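Side-chain contact in trichothecene 15-O-acetyltransferase TRI3 (Fusarium sporotrichioides, PDB 3FOT), which acetylates the 15-hydroxyl of trichothecene intermediates, using acetyl-coenzyme A, in the biosynthesis of mycotoxins such as T-2 toxin: residues Thr337-Arg342 and Lys395-Trp400. Residues are numbered along the deposited sequence; the frame is centred on the assembly and turned at random.
Sequences TSVDGR and KSYRQW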
ATOM      1  N   THR A 337       0.472   3.308  14.325  1.00 18.41           N
ATOM      2  CA  THR A 337       0.881   3.167  12.929  1.00 18.84           C
ATOM      3  C   THR A 337       0.921   1.689  12.535  1.00 19.35           C
ATOM      4  O   THR A 337       0.764   0.806  13.384  1.00 19.51           O
ATOM      5  CB  THR A 337       2.269   3.811  12.652  1.00 18.75           C
ATOM      6  OG1 THR A 337       3.254   3.210  13.502  1.00 19.10           O
ATOM      7  CG2 THR A 337       2.254   5.304  12.913  1.00 19.69           C
ATOM      8  N   SER A 338       1.077   1.409  11.241  1.00 19.38           N
ATOM      9  CA  SER A 338       1.247   0.016  10.821  1.00 19.06           C
ATOM     10  C   SER A 338       2.668  -0.157  10.284  1.00 18.38           C
ATOM     11  O   SER A 338       3.286   0.808   9.829  1.00 19.29           O
ATOM     12  CB  SER A 338       0.206  -0.362   9.777  1.00 20.40           C
ATOM     13  OG  SER A 338       0.324   0.515   8.682  1.00 22.64           O
ATOM     14  N   VAL A 339       3.198  -1.369  10.372  1.00 16.95           N
ATOM     15  CA  VAL A 339       4.532  -1.658   9.865  1.00 16.31           C
ATOM     16  C   VAL A 339       4.557  -3.016   9.180  1.00 14.65           C
ATOM     17  O   VAL A 339       3.742  -3.892   9.483  1.00 12.80           O
ATOM     18  CB  VAL A 339       5.642  -1.597  10.957  1.00 17.65           C
ATOM     19  CG1 VAL A 339       5.650  -0.247  11.731  1.00 18.79           C
ATOM     20  CG2 VAL A 339       5.498  -2.717  11.932  1.00 16.69           C
ATOM     21  N   ASP A 340       5.489  -3.160   8.240  1.00 13.62           N
ATOM     22  CA  ASP A 340       5.687  -4.392   7.511  1.00 13.42           C
ATOM     23  C   ASP A 340       6.158  -5.443   8.516  1.00 13.05           C
ATOM     24  O   ASP A 340       7.123  -5.194   9.252  1.00 12.27           O
ATOM     25  CB  ASP A 340       6.752  -4.154   6.418  1.00 14.50           C
ATOM     26  CG  ASP A 340       7.190  -5.426   5.730  1.00 14.51           C
ATOM     27  OD1 ASP A 340       6.501  -6.459   5.839  1.00 12.09           O
ATOM     28  OD2 ASP A 340       8.240  -5.388   5.052  1.00 19.67           O
ATOM     29  N   GLY A 341       5.474  -6.591   8.541  1.00 12.00           N
ATOM     30  CA  GLY A 341       5.739  -7.652   9.525  1.00 11.56           C
ATOM     31  C   GLY A 341       6.644  -8.774   9.046  1.00 12.15           C
ATOM     32  O   GLY A 341       6.882  -9.757   9.760  1.00 11.52           O
ATOM     33  N   ARG A 342       7.171  -8.626   7.836  1.00 11.61           N
ATOM     34  CA  ARG A 342       7.893  -9.726   7.208  1.00 10.98           C
ATOM     35  C   ARG A 342       9.121 -10.221   7.970  1.00 11.89           C
ATOM     36  O   ARG A 342       9.444 -11.403   7.889  1.00 11.91           O
ATOM     37  CB  ARG A 342       8.258  -9.364   5.774  1.00 12.30           C
ATOM     38  CG  ARG A 342       7.079  -9.554   4.853  1.00  9.49           C
ATOM     39  CD  ARG A 342       7.315  -8.854   3.502  1.00 11.04           C
ATOM     40  NE  ARG A 342       6.161  -9.063   2.626  1.00 10.97           N
ATOM     41  CZ  ARG A 342       5.011  -8.389   2.714  1.00 10.86           C
ATOM     42  NH1 ARG A 342       4.840  -7.444   3.634  1.00 10.16           N
ATOM     43  NH2 ARG A 342       4.037  -8.644   1.856  1.00  9.18           N
ATOM     44  N   LYS A 395      12.691   6.176  19.165  1.00 19.59           N
ATOM     45  CA  LYS A 395      12.595   5.549  20.487  1.00 20.98           C
ATOM     46  C   LYS A 395      11.256   4.819  20.655  1.00 21.33           C
ATOM     47  O   LYS A 395      11.240   3.678  21.135  1.00 22.08           O
ATOM     48  CB  LYS A 395      12.840   6.582  21.599  1.00 20.69           C
ATOM     49  CG  LYS A 395      12.459   6.125  23.011  1.00 23.77           C
ATOM     50  N   SER A 396      10.157   5.464  20.248  1.00 21.20           N
ATOM     51  CA  SER A 396       8.823   4.851  20.216  1.00 22.55           C
ATOM     52  C   SER A 396       8.802   3.549  19.438  1.00 22.84           C
ATOM     53  O   SER A 396       8.297   2.528  19.925  1.00 23.98           O
ATOM     54  CB  SER A 396       7.795   5.789  19.554  1.00 21.77           C
ATOM     55  OG  SER A 396       7.566   6.943  20.300  1.00 22.13           O
ATOM     56  N   TYR A 397       9.292   3.595  18.204  1.00 23.51           N
ATOM     57  CA  TYR A 397       9.289   2.420  17.349  1.00 23.68           C
ATOM     58  C   TYR A 397      10.032   1.278  18.025  1.00 24.50           C
ATOM     59  O   TYR A 397       9.542   0.148  18.050  1.00 24.29           O
ATOM     60  CB  TYR A 397       9.840   2.739  15.956  1.00 23.56           C
ATOM     61  CG  TYR A 397       8.754   3.237  15.024  1.00 22.73           C
ATOM     62  CD1 TYR A 397       8.760   4.540  14.527  1.00 22.03           C
ATOM     63  CD2 TYR A 397       7.696   2.400  14.663  1.00 20.97           C
ATOM     64  CE1 TYR A 397       7.747   4.989  13.668  1.00 22.47           C
ATOM     65  CE2 TYR A 397       6.689   2.834  13.819  1.00 21.71           C
ATOM     66  CZ  TYR A 397       6.714   4.126  13.328  1.00 22.87           C
ATOM     67  OH  TYR A 397       5.690   4.518  12.498  1.00 22.78           O
ATOM     68  N   ARG A 398      11.179   1.600  18.629  1.00 24.66           N
ATOM     69  CA  ARG A 398      11.988   0.626  19.380  1.00 24.74           C
ATOM     70  C   ARG A 398      11.179  -0.183  20.409  1.00 23.92           C
ATOM     71  O   ARG A 398      11.344  -1.397  20.499  1.00 24.44           O
ATOM     72  CB  ARG A 398      13.185   1.324  20.045  1.00 24.51           C
ATOM     73  CG  ARG A 398      14.399   0.449  20.244  1.00 27.19           C
ATOM     74  N   GLN A 399      10.281   0.474  21.143  1.00 23.78           N
ATOM     75  CA  GLN A 399       9.438  -0.201  22.131  1.00 23.05           C
ATOM     76  C   GLN A 399       8.558  -1.269  21.501  1.00 22.94           C
ATOM     77  O   GLN A 399       8.036  -2.138  22.187  1.00 23.28           O
ATOM     78  CB  GLN A 399       8.532   0.801  22.862  1.00 23.43           C
ATOM     79  N   TRP A 400       8.372  -1.188  20.192  1.00 21.30           N
ATOM     80  CA  TRP A 400       7.467  -2.106  19.533  1.00 20.14           C
ATOM     81  C   TRP A 400       8.245  -3.077  18.676  1.00 19.97           C
ATOM     82  O   TRP A 400       8.075  -4.279  18.794  1.00 19.89           O
ATOM     83  CB  TRP A 400       6.418  -1.326  18.733  1.00 19.46           C
ATOM     84  CG  TRP A 400       5.524  -0.527  19.662  1.00 19.36           C
ATOM     85  CD1 TRP A 400       5.746   0.737  20.132  1.00 16.31           C
ATOM     86  CD2 TRP A 400       4.306  -0.974  20.271  1.00 17.36           C
ATOM     87  NE1 TRP A 400       4.737   1.108  20.984  1.00 17.57           N
ATOM     88  CE2 TRP A 400       3.846   0.072  21.098  1.00 18.14           C
ATOM     89  CE3 TRP A 400       3.562  -2.157  20.196  1.00 17.06           C
ATOM     90  CZ2 TRP A 400       2.666  -0.025  21.849  1.00 18.68           C
ATOM     91  CZ3 TRP A 400       2.401  -2.263  20.938  1.00 17.42           C
ATOM     92  CH2 TRP A 400       1.952  -1.203  21.757  1.00 17.95           C
TER
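Tyr-397, carried by helix 379-401, bridges to Thr-337 and Val-339 on strand 333-340, a helix-on-strand contact in an acyltransferase of the BAHD superfamily. The strand pairs antiparallel with 358-365, and the tyrosine also touches Val-363 on that partner. It is a sparse junction, burying 110 Å² in all.

The polar part is one hydrogen bond, in which Thr-337 OG1 donates to Tyr-397 OH over 2.9 Å. The threonine reaches out from the strand and the tyrosine from the helix, so that their hydroxyls meet in the gap. With chi1 at 58°, the threonine hydroxyl is turned off the strand toward the helix, where OG1 meets the phenol oxygen; the methyl CG2 still lies 3.5 Å from Tyr-397 OH.

The apolar part belongs to Val-339, two residues along the strand. Its CG1 branch comes within 3.9 Å of Tyr-397 CE2, obliquely to the ring, the valine and the tyrosine running alongside in opposing senses. Val-339 also lies about 8 Å, side chain to side chain, from His-414, which binds 15-deacetylcalonectrin, consistent with a position close to the substrate site.

At the end of the strand Asp-340 OD1 accepts two hydrogen bonds as the chain turns off. One comes from the backbone N of Arg-342 in an Asx turn and the other from its NH1 in a salt bridge, the two donors arriving from opposite faces of the carboxylate. Asp-190 is a second carboxylate partner of NH1. Asp-340 OD1 lies 2.9 Å from Arg-342 NH1, only 2° out of the guanidinium plane.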